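Local coordinates for uncharacterized protein AbaSI (Acinetobacter baumannii, PDB 4PAR) that acts as a restriction enzyme specific for 5-hydroxymethylcytosine in DNA, combining a Vsr-like endonuclease domain with an SRA-like domain, at residues Lys21-Glu26 with Val73-His78; Leu42-Gln47 with Leu62-Leu67; Glu94-Ile99 with Ile120-Val125. The protein carries 3 engineered substitutions. All blocks are in the same frame, centred on the assembly; numbering follows the deposited sequence.

Interaction 1 of 3, residues Lys21-Glu26 with Val73-His78; sequences KNKRYE and VDEGHH
Tyr25, the N-cap residue of helix 26-37, meets Glu75 just past strand 69-74, in the nuclease-type domain of the PD-(D/E)XK clan. Glu75 OE2 accepts the backbone N of Tyr25 at 2.8 Å, and an N-H...O angle of 174° makes this bond almost straight; the donor arrives nearly along the C-O axis of that oxygen. The Glu75 chain runs extended beyond CG (chi2 -177°), which carries CD out to the loop before helix 26-37. The same OE2 lies 3.0 Å from Arg24 N, but the poor angle excludes a second bond. Lys23 CB packs 3.4 Å from OE2 as well, the two side chains crossing obliquely, while the Tyr25 ring stands 84° to the carboxylate plane.

A second link comes from Lys23 NZ, which reaches Val73 O at 3.2 Å in the carbonyl plane, on a lone pair; Asp61 is its salt-bridge partner and also takes Val73 N. Val73 adds apolar contact through CG1, 4.1 Å from Tyr25 CB. Glu26 OE1 accepts Asn22 N at 2.9 Å, tying the start of the helix back to the loop before it.

Asp61 comes from strand 57-64, Val73 leans on Val29 of helix 26-37, and Arg24 NH2 forms a salt bridge with Asp11 OD1 of the second subunit.

Interaction 2 of 3, residues Leu42-Gln47 with Leu62-Leu67; sequences LKFVTQ and LYFPQL
Leu62 projects CD1 as a knob between two side chains of 42-47: Phe44 CD1 lies 3.9 Å away and Thr46 CG2 lies 4.1 Å away, each at a slant to the leucine. Thr46 OG1 turns its polarity elsewhere, to Gln16 O and Arg19. Beside the knob, Phe44 CB fits against the Phe64 ring, 3.6 Å from CE1; the Phe44 CG sits between its own backbone N and carbonyl carbon (chi1 66°). Further out, the Leu67 CD1 methyl reaches Leu42 CG at 4.0 Å, the two leucines crossing at about a right angle.

Both segments belong to the beta hairpin of strands 45-51 and 57-64, and Val45 and Tyr63 lie on its other face. They form an antiparallel hydrogen-bonded pair, with Val45 N to Tyr63 O and Tyr63 N to Val45 O each 2.7 Å long. Val45 CG2 touches Pro65 CG crosswise at 4.2 Å. Where the pairing ends, Pro65 and Phe64 close around one carbonyl: Lys43 O faces Pro65 CD and lies at the edge of the Phe64 ring, 3.3 Å from its CD1.

Helix 136-159 packs on Leu42, Phe64 and Leu67, helix 26-37 on Leu62, and helix 7-16 on Phe44 and Val45. The side-chain interface is chiefly hydrocarbon, so cohesion across it rests on close packing and one pair of backbone bonds.

Interaction 3 of 3, residues Glu94-Ile99 with Ile120-Val125; sequences EPLYSI and IFRVNV
The guanidinium of Arg122 is the flat group of this contact, and its surroundings are unequal. Over the centre of one face lies Ile120 CG2, 4.1 Å above the plane, from the same strand two residues earlier. Leu96 approaches obliquely from the other side of the plane, bringing CD1 to 3.3 Å from Arg122 NE and laying CD2 3.6 Å from Arg122 CD. At the edge, in plane, stands Glu94 O, 2.9 Å from Arg122 NH2; the N-H...O angle of 117° makes this a weak hydrogen bond. The firmer polar partner is Glu72, whose OE1 forms a salt bridge with Arg122 NE and whose OE2 accepts the backbone N of Leu96, so one carboxylate serves both segments.

Arg122 reaches across with its chain extended from CG to NE. Ile120 presents CD1 to the proline, 3.4 Å from Pro95 N and 3.5 Å from Pro95 CD, the two side chains crossing at about a right angle. An extended chi2 (-166°) carries that methyl out toward the loop.

No strand pairing joins the segments: their nearest CA atoms, those of Glu94 and Ile120, are 6.8 Å apart. Strand 119-124 is an edge strand of the sheet within this chain, next to 69-74, with Phe121 and Val123 packed on helix 136-159; the 94-99 segment leads into strand 97-99, which pairs with 85-87, while Pro95 also rests on Ala58 and Thr60 of strand 57-64.

All three contacts are largely buried and reach one five-stranded sheet, but they serve different parts of it. Interaction 2 lies at one end of the sheet's hairpin, about 10 Å from the chain's centre, and is mainly hydrocarbon under helices. Interactions 1 and 3 lie farther out, about 22 and 18 Å from that centre, and join loops to strands 69-74 and 119-124, which are neighbours. There carboxylates, a lysine and an arginine do much of the holding. Interactions 1 and 3 are adjacent, their centres 9 Å apart, with Tyr97 from 94-99 packing against Val73. A weak hydrogen bond between Glu26 OE2 and Gln47 NE2 links interaction 1 to interaction 2, with Asn22 packed beside Gln47.

Interaction 1 of 3, residues Lys21-Glu26 with Val73-His78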
loop_
_atom_site.group_PDB
_atom_site.type_symbol
_atom_site.label_atom_id
_atom_site.label_comp_id
_atom_site.label_asym_id
_atom_site.label_seq_id
_atom_site.Cartn_x
_atom_site.Cartn_y
_atom_site.Cartn_z
ATOM N N LYS F 21 -0.728 -3.195 18.287
ATOM C CA LYS F 21 -1.599 -3.166 19.463
ATOM C C LYS F 21 -2.790 -2.230 19.319
ATOM O O LYS F 21 -2.645 -1.082 18.904
ATOM C CB LYS F 21 -0.795 -2.765 20.703
ATOM C CG LYS F 21 0.203 -3.809 21.169
ATOM C CD LYS F 21 1.197 -3.219 22.162
ATOM C CE LYS F 21 0.490 -2.591 23.354
ATOM N NZ LYS F 21 -0.321 -3.583 24.114
ATOM N N ASN F 22 -3.972 -2.735 19.654
ATOM C CA ASN F 22 -5.162 -1.899 19.744
ATOM C C ASN F 22 -5.225 -1.174 21.081
ATOM O O ASN F 22 -5.554 0.009 21.151
ATOM C CB ASN F 22 -6.415 -2.740 19.539
ATOM C CG ASN F 22 -6.527 -3.266 18.132
ATOM O OD1 ASN F 22 -6.114 -2.603 17.181
ATOM N ND2 ASN F 22 -7.081 -4.465 17.987
ATOM N N LYS F 23 -4.892 -1.903 22.139
ATOM C CA LYS F 23 -4.952 -1.380 23.492
ATOM C C LYS F 23 -3.578 -1.377 24.154
ATOM O O LYS F 23 -2.706 -2.165 23.800
ATOM C CB LYS F 23 -5.942 -2.195 24.326
ATOM C CG LYS F 23 -7.378 -1.750 24.157
ATOM C CD LYS F 23 -8.346 -2.731 24.777
ATOM C CE LYS F 23 -8.696 -3.835 23.800
ATOM N NZ LYS F 23 -9.709 -4.781 24.353
ATOM N N ARG F 24 -3.409 -0.488 25.126
ATOM C CA ARG F 24 -2.131 -0.272 25.798
ATOM C C ARG F 24 -1.635 -1.478 26.599
ATOM O O ARG F 24 -0.452 -1.818 26.556
ATOM C CB ARG F 24 -2.249 0.945 26.717
ATOM C CG ARG F 24 -1.031 1.221 27.568
ATOM C CD ARG F 24 -1.053 2.646 28.063
ATOM N NE ARG F 24 -0.473 2.769 29.395
ATOM C CZ ARG F 24 0.801 3.065 29.629
ATOM N NH1 ARG F 24 1.631 3.268 28.612
ATOM N NH2 ARG F 24 1.241 3.160 30.879
ATOM N N TYR F 25 -2.538 -2.113 27.338
ATOM C CA TYR F 25 -2.187 -3.255 28.176
ATOM C C TYR F 25 -2.445 -4.607 27.506
ATOM O O TYR F 25 -2.343 -5.650 28.155
ATOM C CB TYR F 25 -2.936 -3.175 29.505
ATOM C CG TYR F 25 -2.323 -2.179 30.464
ATOM C CD1 TYR F 25 -2.246 -0.831 30.141
ATOM C CD2 TYR F 25 -1.818 -2.586 31.689
ATOM C CE1 TYR F 25 -1.681 0.083 31.008
ATOM C CE2 TYR F 25 -1.252 -1.677 32.565
ATOM C CZ TYR F 25 -1.186 -0.344 32.218
ATOM O OH TYR F 25 -0.626 0.566 33.087
ATOM N N GLU F 26 -2.804 -4.582 26.223
ATOM C CA GLU F 26 -3.172 -5.794 25.483
ATOM C C GLU F 26 -2.042 -6.834 25.387
ATOM O O GLU F 26 -2.195 -7.979 25.828
ATOM C CB GLU F 26 -3.642 -5.410 24.078
ATOM C CG GLU F 26 -4.056 -6.580 23.203
ATOM C CD GLU F 26 -3.990 -6.255 21.720
ATOM O OE1 GLU F 26 -3.687 -5.086 21.375
ATOM O OE2 GLU F 26 -4.234 -7.174 20.900
ATOM N N VAL F 73 -9.157 -7.246 27.496
ATOM C CA VAL F 73 -8.566 -6.274 28.398
ATOM C C VAL F 73 -9.480 -5.053 28.521
ATOM O O VAL F 73 -9.844 -4.439 27.510
ATOM C CB VAL F 73 -7.171 -5.828 27.913
ATOM C CG1 VAL F 73 -6.709 -4.610 28.693
ATOM C CG2 VAL F 73 -6.175 -6.980 28.030
ATOM N N ASP F 74 -9.879 -4.726 29.751
ATOM C CA ASP F 74 -10.652 -3.516 30.014
ATOM C C ASP F 74 -9.747 -2.416 30.538
ATOM O O ASP F 74 -9.140 -2.534 31.602
ATOM C CB ASP F 74 -11.790 -3.760 31.020
ATOM C CG ASP F 74 -12.709 -2.528 31.196
ATOM O OD1 ASP F 74 -12.373 -1.433 30.686
ATOM O OD2 ASP F 74 -13.769 -2.654 31.848
ATOM N N GLU F 75 -9.624 -1.392 29.718
ATOM C CA GLU F 75 -9.124 -0.105 30.091
ATOM C C GLU F 75 -10.270 0.855 29.937
ATOM O O GLU F 75 -10.544 1.659 30.797
ATOM C CB GLU F 75 -8.038 0.305 29.133
ATOM C CG GLU F 75 -7.153 -0.835 28.706
ATOM C CD GLU F 75 -6.047 -0.373 27.799
ATOM O OE1 GLU F 75 -6.069 0.797 27.411
ATOM O OE2 GLU F 75 -5.161 -1.168 27.470
ATOM N N GLY F 76 -10.950 0.775 28.807
ATOM C CA GLY F 76 -12.111 1.605 28.617
ATOM C C GLY F 76 -11.813 3.076 28.648
ATOM O O GLY F 76 -11.470 3.611 29.672
ATOM N N HIS F 77 -11.936 3.750 27.527
ATOM C CA HIS F 77 -11.930 5.187 27.546
ATOM C C HIS F 77 -10.728 5.897 27.030
ATOM O O HIS F 77 -10.854 7.024 26.557
ATOM C CB HIS F 77 -12.262 5.699 28.933
ATOM C CG HIS F 77 -13.742 5.849 29.188
ATOM N ND1 HIS F 77 -14.588 6.334 28.270
ATOM C CD2 HIS F 77 -14.506 5.575 30.314
ATOM C CE1 HIS F 77 -15.830 6.354 28.775
ATOM N NE2 HIS F 77 -15.778 5.892 30.025
ATOM N N HIS F 78 -9.548 5.313 27.103
ATOM C CA HIS F 78 -8.395 6.058 26.659
ATOM C C HIS F 78 -7.836 5.555 25.376
ATOM O O HIS F 78 -7.246 6.304 24.587
ATOM C CB HIS F 78 -7.336 6.019 27.722
ATOM C CG HIS F 78 -7.880 6.073 29.116
ATOM N ND1 HIS F 78 -7.739 7.144 29.900
ATOM C CD2 HIS F 78 -8.570 5.132 29.853
ATOM C CE1 HIS F 78 -8.305 6.900 31.084
ATOM N NE2 HIS F 78 -8.815 5.670 31.054
#

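Interaction 2 of 3, residues Leu42-Gln47 with Leu62-Leu67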
loop_
_atom_site.group_PDB
_atom_site.type_symbol
_atom_site.label_atom_id
_atom_site.label_comp_id
_atom_site.label_asym_id
_atom_site.label_seq_id
_atom_site.Cartn_x
_atom_site.Cartn_y
_atom_site.Cartn_z
ATOM N N LEU F 42 -3.960 -26.072 22.337
ATOM C CA LEU F 42 -5.011 -25.062 22.304
ATOM C C LEU F 42 -4.735 -24.001 21.245
ATOM O O LEU F 42 -3.800 -23.218 21.376
ATOM C CB LEU F 42 -5.146 -24.390 23.670
ATOM C CG LEU F 42 -6.188 -24.929 24.648
ATOM C CD1 LEU F 42 -6.105 -26.440 24.772
ATOM C CD2 LEU F 42 -5.993 -24.270 26.000
ATOM N N LYS F 43 -5.554 -23.966 20.201
ATOM C CA LYS F 43 -5.419 -22.925 19.193
ATOM C C LYS F 43 -5.911 -21.616 19.784
ATOM O O LYS F 43 -6.839 -21.610 20.592
ATOM C CB LYS F 43 -6.199 -23.278 17.921
ATOM C CG LYS F 43 -6.040 -22.270 16.792
ATOM C CD LYS F 43 -6.746 -22.719 15.520
ATOM C CE LYS F 43 -6.633 -21.663 14.427
ATOM N NZ LYS F 43 -7.289 -22.080 13.155
ATOM N N PHE F 44 -5.277 -20.511 19.404
ATOM C CA PHE F 44 -5.719 -19.202 19.872
ATOM C C PHE F 44 -5.614 -18.150 18.773
ATOM O O PHE F 44 -4.820 -18.286 17.838
ATOM C CB PHE F 44 -4.924 -18.765 21.104
ATOM C CG PHE F 44 -3.467 -18.505 20.835
ATOM C CD1 PHE F 44 -3.037 -17.265 20.389
ATOM C CD2 PHE F 44 -2.528 -19.490 21.050
ATOM C CE1 PHE F 44 -1.712 -17.027 20.145
ATOM C CE2 PHE F 44 -1.196 -19.253 20.805
ATOM C CZ PHE F 44 -0.788 -18.021 20.353
ATOM N N VAL F 45 -6.432 -17.108 18.887
ATOM C CA VAL F 45 -6.446 -16.019 17.915
ATOM C C VAL F 45 -6.458 -14.682 18.654
ATOM O O VAL F 45 -7.193 -14.514 19.629
ATOM C CB VAL F 45 -7.681 -16.095 16.975
ATOM C CG1 VAL F 45 -7.565 -15.084 15.846
ATOM C CG2 VAL F 45 -7.855 -17.489 16.417
ATOM N N THR F 46 -5.644 -13.734 18.201
ATOM C CA THR F 46 -5.664 -12.388 18.772
ATOM C C THR F 46 -6.406 -11.412 17.871
ATOM O O THR F 46 -6.330 -11.505 16.647
ATOM C CB THR F 46 -4.246 -11.833 19.014
ATOM O OG1 THR F 46 -3.501 -11.870 17.791
ATOM C CG2 THR F 46 -3.524 -12.633 20.092
ATOM N N GLN F 47 -7.115 -10.474 18.490
ATOM C CA GLN F 47 -7.867 -9.458 17.767
ATOM C C GLN F 47 -8.913 -10.097 16.866
ATOM O O GLN F 47 -9.050 -9.743 15.696
ATOM C CB GLN F 47 -6.927 -8.569 16.960
ATOM C CG GLN F 47 -5.891 -7.893 17.815
ATOM C CD GLN F 47 -5.068 -6.901 17.045
ATOM O OE1 GLN F 47 -5.308 -6.668 15.860
ATOM N NE2 GLN F 47 -4.086 -6.301 17.713
ATOM N N LEU F 62 -7.970 -11.809 23.031
ATOM C CA LEU F 62 -7.531 -13.198 22.905
ATOM C C LEU F 62 -8.730 -14.145 22.745
ATOM O O LEU F 62 -9.736 -13.987 23.421
ATOM C CB LEU F 62 -6.678 -13.595 24.112
ATOM C CG LEU F 62 -6.071 -14.999 24.089
ATOM C CD1 LEU F 62 -5.083 -15.127 22.952
ATOM C CD2 LEU F 62 -5.407 -15.321 25.411
ATOM N N TYR F 63 -8.626 -15.116 21.836
ATOM C CA TYR F 63 -9.747 -16.021 21.544
ATOM C C TYR F 63 -9.334 -17.480 21.361
ATOM O O TYR F 63 -8.505 -17.797 20.511
ATOM C CB TYR F 63 -10.480 -15.541 20.292
ATOM C CG TYR F 63 -11.537 -16.487 19.756
ATOM C CD1 TYR F 63 -12.432 -17.129 20.603
ATOM C CD2 TYR F 63 -11.654 -16.714 18.394
ATOM C CE1 TYR F 63 -13.403 -17.980 20.105
ATOM C CE2 TYR F 63 -12.618 -17.563 17.889
ATOM C CZ TYR F 63 -13.492 -18.191 18.744
ATOM O OH TYR F 63 -14.454 -19.036 18.231
ATOM N N PHE F 64 -9.928 -18.363 22.159
ATOM C CA PHE F 64 -9.764 -19.802 21.990
ATOM C C PHE F 64 -11.036 -20.394 21.388
ATOM O O PHE F 64 -12.065 -20.490 22.070
ATOM C CB PHE F 64 -9.449 -20.480 23.322
ATOM C CG PHE F 64 -8.234 -19.937 24.008
ATOM C CD1 PHE F 64 -6.973 -20.423 23.703
ATOM C CD2 PHE F 64 -8.352 -18.949 24.969
ATOM C CE1 PHE F 64 -5.854 -19.926 24.341
ATOM C CE2 PHE F 64 -7.238 -18.449 25.607
ATOM C CZ PHE F 64 -5.988 -18.938 25.293
ATOM N N PRO F 65 -10.967 -20.783 20.107
ATOM C CA PRO F 65 -12.086 -21.300 19.314
ATOM C C PRO F 65 -12.585 -22.653 19.785
ATOM O O PRO F 65 -13.788 -22.903 19.754
ATOM C CB PRO F 65 -11.492 -21.418 17.906
ATOM C CG PRO F 65 -10.320 -20.503 17.908
ATOM C CD PRO F 65 -9.761 -20.606 19.284
ATOM N N GLN F 66 -11.669 -23.514 20.206
ATOM C CA GLN F 66 -12.034 -24.861 20.619
ATOM C C GLN F 66 -12.848 -24.834 21.901
ATOM O O GLN F 66 -13.727 -25.667 22.102
ATOM C CB GLN F 66 -10.786 -25.716 20.815
ATOM C CG GLN F 66 -9.857 -25.711 19.625
ATOM C CD GLN F 66 -8.593 -26.489 19.885
ATOM O OE1 GLN F 66 -7.801 -26.722 18.976
ATOM N NE2 GLN F 66 -8.393 -26.896 21.132
ATOM N N LEU F 67 -12.529 -23.883 22.773
ATOM C CA LEU F 67 -13.213 -23.757 24.056
ATOM C C LEU F 67 -14.320 -22.697 24.036
ATOM O O LEU F 67 -15.065 -22.555 25.005
ATOM C CB LEU F 67 -12.207 -23.419 25.162
ATOM C CG LEU F 67 -11.189 -24.460 25.643
ATOM C CD1 LEU F 67 -10.185 -24.845 24.566
ATOM C CD2 LEU F 67 -10.460 -23.933 26.871
#

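Interaction 3 of 3, residues Glu94-Ile99 with Ile120-Val125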
loop_
_atom_site.group_PDB
_atom_site.type_symbol
_atom_site.label_atom_id
_atom_site.label_comp_id
_atom_site.label_asym_id
_atom_site.label_seq_id
_atom_site.Cartn_x
_atom_site.Cartn_y
_atom_site.Cartn_z
ATOM N N GLU F 94 -20.862 -10.068 25.781
ATOM C CA GLU F 94 -20.273 -9.439 24.603
ATOM C C GLU F 94 -19.217 -8.406 25.002
ATOM O O GLU F 94 -19.287 -7.839 26.091
ATOM C CB GLU F 94 -21.368 -8.782 23.763
ATOM C CG GLU F 94 -22.451 -9.737 23.306
ATOM C CD GLU F 94 -23.488 -9.056 22.440
ATOM O OE1 GLU F 94 -23.463 -7.810 22.364
ATOM O OE2 GLU F 94 -24.325 -9.764 21.838
ATOM N N PRO F 95 -18.225 -8.166 24.125
ATOM C CA PRO F 95 -17.114 -7.264 24.458
ATOM C C PRO F 95 -17.549 -5.824 24.717
ATOM O O PRO F 95 -18.638 -5.421 24.314
ATOM C CB PRO F 95 -16.220 -7.339 23.217
ATOM C CG PRO F 95 -17.114 -7.800 22.129
ATOM C CD PRO F 95 -18.075 -8.734 22.775
ATOM N N LEU F 96 -16.705 -5.067 25.406
ATOM C CA LEU F 96 -17.003 -3.672 25.715
ATOM C C LEU F 96 -16.552 -2.730 24.598
ATOM O O LEU F 96 -16.985 -1.579 24.529
ATOM C CB LEU F 96 -16.336 -3.262 27.032
ATOM C CG LEU F 96 -16.937 -3.655 28.385
ATOM C CD1 LEU F 96 -17.890 -4.825 28.285
ATOM C CD2 LEU F 96 -15.822 -3.975 29.368
ATOM N N TYR F 97 -15.687 -3.223 23.718
ATOM C CA TYR F 97 -15.069 -2.368 22.711
ATOM C C TYR F 97 -15.588 -2.694 21.331
ATOM O O TYR F 97 -15.594 -3.854 20.928
ATOM C CB TYR F 97 -13.547 -2.513 22.723
ATOM C CG TYR F 97 -12.882 -2.159 24.031
ATOM C CD1 TYR F 97 -12.781 -3.095 25.050
ATOM C CD2 TYR F 97 -12.340 -0.897 24.240
ATOM C CE1 TYR F 97 -12.169 -2.788 26.243
ATOM C CE2 TYR F 97 -11.724 -0.578 25.434
ATOM C CZ TYR F 97 -11.643 -1.530 26.433
ATOM O OH TYR F 97 -11.035 -1.240 27.630
ATOM N N SER F 98 -16.003 -1.667 20.599
ATOM C CA SER F 98 -16.587 -1.868 19.282
ATOM C C SER F 98 -15.980 -0.919 18.257
ATOM O O SER F 98 -15.113 -0.119 18.584
ATOM C CB SER F 98 -18.101 -1.682 19.346
ATOM O OG SER F 98 -18.427 -0.440 19.943
ATOM N N ILE F 99 -16.434 -1.019 17.014
ATOM C CA ILE F 99 -15.928 -0.174 15.943
ATOM C C ILE F 99 -17.046 0.714 15.425
ATOM O O ILE F 99 -18.199 0.288 15.371
ATOM C CB ILE F 99 -15.367 -1.014 14.784
ATOM C CG1 ILE F 99 -14.504 -2.152 15.322
ATOM C CG2 ILE F 99 -14.581 -0.147 13.816
ATOM C CD1 ILE F 99 -13.331 -1.682 16.155
ATOM N N ILE F 120 -16.983 -14.597 27.927
ATOM C CA ILE F 120 -15.959 -13.559 27.893
ATOM C C ILE F 120 -15.425 -13.263 29.285
ATOM O O ILE F 120 -16.180 -12.904 30.192
ATOM C CB ILE F 120 -16.479 -12.252 27.283
ATOM C CG1 ILE F 120 -16.680 -12.423 25.781
ATOM C CG2 ILE F 120 -15.494 -11.123 27.543
ATOM C CD1 ILE F 120 -16.871 -11.123 25.041
ATOM N N PHE F 121 -14.118 -13.432 29.449
ATOM C CA PHE F 121 -13.453 -13.061 30.683
ATOM C C PHE F 121 -12.795 -11.707 30.513
ATOM O O PHE F 121 -12.251 -11.398 29.452
ATOM C CB PHE F 121 -12.420 -14.104 31.080
ATOM C CG PHE F 121 -13.014 -15.417 31.477
ATOM C CD1 PHE F 121 -13.591 -15.578 32.726
ATOM C CD2 PHE F 121 -12.989 -16.494 30.608
ATOM C CE1 PHE F 121 -14.135 -16.788 33.102
ATOM C CE2 PHE F 121 -13.532 -17.710 30.978
ATOM C CZ PHE F 121 -14.107 -17.855 32.228
ATOM N N ARG F 122 -12.838 -10.891 31.557
ATOM C CA ARG F 122 -12.268 -9.561 31.455
ATOM C C ARG F 122 -11.072 -9.389 32.371
ATOM O O ARG F 122 -10.948 -10.067 33.391
ATOM C CB ARG F 122 -13.331 -8.507 31.760
ATOM C CG ARG F 122 -14.236 -8.261 30.582
ATOM C CD ARG F 122 -15.330 -7.256 30.864
ATOM N NE ARG F 122 -16.316 -7.304 29.792
ATOM C CZ ARG F 122 -17.361 -8.124 29.784
ATOM N NH1 ARG F 122 -17.571 -8.947 30.806
ATOM N NH2 ARG F 122 -18.201 -8.115 28.760
ATOM N N VAL F 123 -10.171 -8.493 31.983
ATOM C CA VAL F 123 -9.075 -8.129 32.865
ATOM C C VAL F 123 -9.065 -6.624 33.105
ATOM O O VAL F 123 -8.889 -5.845 32.174
ATOM C CB VAL F 123 -7.734 -8.574 32.298
ATOM C CG1 VAL F 123 -6.626 -8.315 33.318
ATOM C CG2 VAL F 123 -7.794 -10.049 31.921
ATOM N N ASN F 124 -9.261 -6.223 34.358
ATOM C CA ASN F 124 -9.325 -4.809 34.706
ATOM C C ASN F 124 -7.969 -4.288 35.133
ATOM O O ASN F 124 -7.450 -4.663 36.185
ATOM C CB ASN F 124 -10.344 -4.577 35.817
ATOM C CG ASN F 124 -11.695 -5.149 35.482
ATOM O OD1 ASN F 124 -12.009 -6.278 35.856
ATOM N ND2 ASN F 124 -12.501 -4.382 34.756
ATOM N N VAL F 125 -7.408 -3.410 34.311
ATOM C CA VAL F 125 -6.033 -2.970 34.480
ATOM C C VAL F 125 -5.886 -1.650 35.231
ATOM O O VAL F 125 -4.771 -1.200 35.482
ATOM C CB VAL F 125 -5.361 -2.832 33.122
ATOM C CG1 VAL F 125 -5.405 -4.163 32.392
ATOM C CG2 VAL F 125 -6.057 -1.753 32.315
#